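Local coordinates for protein DegT/DnrJ/EryC1/StrS aminotransferase (Brucella abortus 2308, PDB 4QGR) that binds pyridoxal 5'-phosphate and probably acts as an aminotransferase of the DegT/DnrJ/EryC1/StrS family, at residues M72-T76 / R77-P81; A215-A218 / D219-S223. One frame throughout, in Å; residues are numbered along the deposited sequence.

Contact 1. Residues M72-T76 / R77-P81; sequences MPLMT and RGIGP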
loop_
_atom_site.group_PDB
_atom_site.type_symbol
_atom_site.label_atom_id
_atom_site.label_comp_id
_atom_site.label_asym_id
_atom_site.label_seq_id
_atom_site.Cartn_x
_atom_site.Cartn_y
_atom_site.Cartn_z
ATOM N N MET A 72 -2.579 -4.150 -9.823
ATOM C CA MET A 72 -1.474 -3.914 -10.746
ATOM C C MET A 72 -1.565 -4.661 -12.080
ATOM O O MET A 72 -1.265 -4.082 -13.146
ATOM C CB MET A 72 -0.132 -4.109 -10.050
ATOM C CG MET A 72 0.123 -3.020 -9.007
ATOM S SD MET A 72 1.808 -3.126 -8.356
ATOM C CE MET A 72 1.682 -4.325 -7.033
ATOM N N PRO A 73 -1.975 -5.942 -12.063
ATOM C CA PRO A 73 -2.115 -6.618 -13.345
ATOM C C PRO A 73 -3.171 -5.961 -14.260
ATOM O O PRO A 73 -2.989 -5.981 -15.486
ATOM C CB PRO A 73 -2.532 -8.020 -12.956
ATOM C CG PRO A 73 -1.897 -8.231 -11.621
ATOM C CD PRO A 73 -1.959 -6.893 -10.946
ATOM N N LEU A 74 -4.257 -5.428 -13.676
ATOM C CA LEU A 74 -5.244 -4.710 -14.495
ATOM C C LEU A 74 -4.607 -3.481 -15.126
ATOM O O LEU A 74 -4.863 -3.166 -16.308
ATOM C CB LEU A 74 -6.453 -4.286 -13.641
ATOM C CG LEU A 74 -7.287 -5.427 -13.063
ATOM C CD1 LEU A 74 -8.353 -4.892 -12.101
ATOM C CD2 LEU A 74 -7.991 -6.194 -14.147
ATOM N N MET A 75 -3.759 -2.781 -14.361
ATOM C CA MET A 75 -3.079 -1.612 -14.879
ATOM C C MET A 75 -2.128 -1.950 -16.025
ATOM O O MET A 75 -2.086 -1.238 -17.055
ATOM C CB MET A 75 -2.323 -0.851 -13.790
ATOM C CG MET A 75 -3.199 -0.278 -12.696
ATOM S SD MET A 75 -2.261 0.382 -11.337
ATOM C CE MET A 75 -1.413 1.764 -12.064
ATOM N N THR A 76 -1.379 -3.020 -15.877
ATOM C CA THR A 76 -0.423 -3.404 -16.933
ATOM C C THR A 76 -1.133 -3.751 -18.226
ATOM O O THR A 76 -0.563 -3.549 -19.295
ATOM C CB THR A 76 0.477 -4.596 -16.572
ATOM O OG1 THR A 76 -0.314 -5.779 -16.434
ATOM C CG2 THR A 76 1.212 -4.334 -15.323
ATOM N N ARG A 77 -2.350 -4.301 -18.133
ATOM C CA ARG A 77 -3.130 -4.658 -19.318
ATOM C C ARG A 77 -3.914 -3.507 -19.877
ATOM O O ARG A 77 -4.639 -3.700 -20.854
ATOM C CB ARG A 77 -4.098 -5.815 -19.001
ATOM C CG ARG A 77 -3.375 -7.139 -18.900
ATOM C CD ARG A 77 -3.033 -7.718 -20.270
ATOM N NE ARG A 77 -4.201 -8.289 -20.969
ATOM C CZ ARG A 77 -4.149 -9.404 -21.719
ATOM N NH1 ARG A 77 -3.013 -10.068 -21.850
ATOM N NH2 ARG A 77 -5.226 -9.862 -22.349
ATOM N N GLY A 78 -3.800 -2.315 -19.308
ATOM C CA GLY A 78 -4.556 -1.165 -19.794
ATOM C C GLY A 78 -6.064 -1.267 -19.572
ATOM O O GLY A 78 -6.839 -0.704 -20.331
ATOM N N ILE A 79 -6.487 -1.986 -18.548
ATOM C CA ILE A 79 -7.912 -2.179 -18.291
ATOM C C ILE A 79 -8.461 -1.028 -17.490
ATOM O O ILE A 79 -7.874 -0.617 -16.486
ATOM C CB ILE A 79 -8.174 -3.531 -17.576
ATOM C CG1 ILE A 79 -7.835 -4.652 -18.528
ATOM C CG2 ILE A 79 -9.627 -3.627 -17.092
ATOM C CD1 ILE A 79 -7.781 -6.015 -17.899
ATOM N N GLY A 80 -9.592 -0.477 -17.920
ATOM C CA GLY A 80 -10.031 0.784 -17.378
ATOM C C GLY A 80 -11.387 1.180 -17.933
ATOM O O GLY A 80 -12.215 0.331 -18.171
ATOM N N PRO A 81 -11.617 2.475 -18.138
ATOM C CA PRO A 81 -12.934 2.911 -18.615
ATOM C C PRO A 81 -13.334 2.222 -19.925
ATOM O O PRO A 81 -12.516 2.076 -20.864
ATOM C CB PRO A 81 -12.752 4.432 -18.775
ATOM C CG PRO A 81 -11.656 4.799 -17.829
ATOM C CD PRO A 81 -10.757 3.614 -17.773
#
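Ile79 N-H turns back to Leu74 O in a nearly straight bond of 3.0 Å (164° at the hydrogen), and the two side chains that start from these residues meet as well. The delta methyls touch obliquely, Leu74 CD2 lying 3.8 Å from Ile79 CD1; with CG1 of Ile79 anti to its own carbonyl carbon (chi1 -67°), the branch reaches back over the last turn. One residue earlier, Gly78 N binds Met75 O at 3.0 Å, approaching from above the carbonyl plane rather than along a lone pair. These two backward bonds, closed round the positive phi of Gly78, form a Schellman motif that ends helix 68-76 and releases the chain toward strand 83-88. Inside the same turn, Pro73 O is gripped twice from one face of its plane: Arg77 N comes to 3.2 Å and the hydroxyl Thr76 OG1 to 2.8 Å. Thr76 can do this because OG1 sits between its backbone N and carbonyl carbon (chi1 66°), folded back along the helix. Further out, Pro73 and Leu74 rest on Ile168 of strand 166-170, Ile79 touches Ala104, and Met75 packs on Leu101 of the second subunit.

Contact 2. Residues A215-A218 / D219-S223; sequences AELA and DTLRS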
loop_
_atom_site.group_PDB
_atom_site.type_symbol
_atom_site.label_atom_id
_atom_site.label_comp_id
_atom_site.label_asym_id
_atom_site.label_seq_id
_atom_site.Cartn_x
_atom_site.Cartn_y
_atom_site.Cartn_z
ATOM N N ALA A 215 7.784 -13.422 -18.459
ATOM C CA ALA A 215 8.851 -12.471 -18.072
ATOM C C ALA A 215 8.510 -11.001 -18.378
ATOM O O ALA A 215 8.858 -10.106 -17.612
ATOM C CB ALA A 215 10.184 -12.843 -18.729
ATOM N N GLU A 216 7.857 -10.753 -19.507
ATOM C CA GLU A 216 7.509 -9.405 -19.877
ATOM C C GLU A 216 6.482 -8.851 -18.884
ATOM O O GLU A 216 6.616 -7.738 -18.426
ATOM C CB GLU A 216 6.951 -9.353 -21.293
ATOM C CG GLU A 216 6.773 -7.933 -21.811
ATOM C CD GLU A 216 6.587 -7.879 -23.329
ATOM O OE1 GLU A 216 7.499 -8.307 -24.082
ATOM O OE2 GLU A 216 5.524 -7.389 -23.765
ATOM N N LEU A 217 5.488 -9.654 -18.547
ATOM C CA LEU A 217 4.466 -9.214 -17.606
ATOM C C LEU A 217 5.117 -8.933 -16.253
ATOM O O LEU A 217 4.783 -7.942 -15.588
ATOM C CB LEU A 217 3.366 -10.246 -17.462
ATOM C CG LEU A 217 2.335 -9.983 -16.360
ATOM C CD1 LEU A 217 1.621 -8.648 -16.575
ATOM C CD2 LEU A 217 1.315 -11.118 -16.324
ATOM N N ALA A 218 6.029 -9.801 -15.829
ATOM C CA ALA A 218 6.753 -9.616 -14.563
ATOM C C ALA A 218 7.518 -8.268 -14.568
ATOM O O ALA A 218 7.519 -7.549 -13.599
ATOM C CB ALA A 218 7.717 -10.786 -14.331
ATOM N N ASP A 219 8.178 -7.941 -15.672
ATOM C CA ASP A 219 8.970 -6.700 -15.760
ATOM C C ASP A 219 8.063 -5.504 -15.622
ATOM O O ASP A 219 8.415 -4.531 -14.964
ATOM C CB ASP A 219 9.682 -6.613 -17.109
ATOM C CG ASP A 219 10.871 -7.551 -17.229
ATOM O OD1 ASP A 219 11.363 -8.078 -16.215
ATOM O OD2 ASP A 219 11.343 -7.755 -18.379
ATOM N N THR A 220 6.906 -5.578 -16.249
ATOM C CA THR A 220 5.922 -4.499 -16.201
ATOM C C THR A 220 5.392 -4.360 -14.788
ATOM O O THR A 220 5.201 -3.254 -14.304
ATOM C CB THR A 220 4.792 -4.709 -17.248
ATOM O OG1 THR A 220 5.393 -4.840 -18.580
ATOM C CG2 THR A 220 3.927 -3.569 -17.250
ATOM N N LEU A 221 5.157 -5.476 -14.115
ATOM C CA LEU A 221 4.637 -5.411 -12.723
ATOM C C LEU A 221 5.677 -4.765 -11.787
ATOM O O LEU A 221 5.349 -3.983 -10.892
ATOM C CB LEU A 221 4.212 -6.785 -12.198
ATOM C CG LEU A 221 2.982 -7.322 -12.903
ATOM C CD1 LEU A 221 2.772 -8.772 -12.517
ATOM C CD2 LEU A 221 1.730 -6.510 -12.581
ATOM N N ARG A 222 6.949 -5.061 -12.035
ATOM C CA ARG A 222 8.003 -4.514 -11.214
ATOM C C ARG A 222 8.155 -3.017 -11.452
ATOM O O ARG A 222 8.587 -2.286 -10.555
ATOM C CB ARG A 222 9.341 -5.236 -11.407
ATOM C CG ARG A 222 9.328 -6.689 -10.912
ATOM C CD ARG A 222 10.732 -7.304 -10.864
ATOM N NE ARG A 222 10.720 -8.770 -10.740
ATOM C CZ ARG A 222 10.510 -9.427 -9.592
ATOM N NH1 ARG A 222 10.253 -8.766 -8.458
ATOM N NH2 ARG A 222 10.515 -10.742 -9.592
ATOM N N SER A 223 7.803 -2.570 -12.656
ATOM C CA SER A 223 7.779 -1.155 -12.946
ATOM C C SER A 223 6.599 -0.488 -12.235
ATOM O O SER A 223 6.771 0.505 -11.555
ATOM C CB SER A 223 7.691 -0.942 -14.465
ATOM O OG SER A 223 7.377 0.396 -14.816
HETATM O O HOH W 1 11.027 -10.540 -16.060
#
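Asp219 and Ala215 are joined twice over, once through the backbone and once through water. Asp219 N donates to Ala215 O at 3.0 Å, and a water that gives one proton to this same carbonyl at 2.7 Å gives its other to Asp219 OD1. The carboxylate is brought there by a CG placed beside the backbone N (chi1 -74°), which swings it back toward the preceding turn. The next three carbonyls are met in the same i to i+4 sequence: Glu216 O takes Thr220 N at 3.1 Å, Leu217 O takes Leu221 N at 2.9 Å, and Ala218 O takes Arg222 N at 3.0 Å. The Thr220 hydroxyl lies near the first of these carbonyls, OG1 being 3.1 Å from Glu216 O.

On the apolar side, Leu217 and Leu221 meet one turn apart at a slant, Leu217 CG lying 4.1 Å from Leu221 CD1. Both side chains reach Val190 of strand 190-194, while Leu221 also packs on Met210 of strand 208-212.

Arg222 runs out extended from CG to NE, so that its guanidinium can form a salt bridge with Glu48 through NH1 and bind Val60 O through NH2, while Ser223 OG is bonded to Lys229 O and to Arg238 NH1. In the first turn, Asp214 OD1 accepts from Leu217 N and, weakly, from Glu216 N. The whole is an amphipathic helix laid against the mixed sheet of a PLP-dependent aminotransferase fold.

How the contacts relate
Contact 1 comes first along the chain, where helix 68-76 ends ahead of strand 83-88; contact 2 follows much later, in helix 215-224 just after strand 208-212. Their centres are about 13 Å apart, and the two helices touch directly. Thr76 is the main meeting point: its CG2 lies 3.4 Å from Thr220 CG2 and 3.5 Å from Leu221 CD2. Both helices also pack on strand 208-212 of the mixed sheet, through Met210. The pairing therefore joins parts of the fold distant in sequence. Helix 68-76 follows Gly66 and Thr67, which bind pyridoxal phosphate, whereas contact 2 lies apart from the cofactor site.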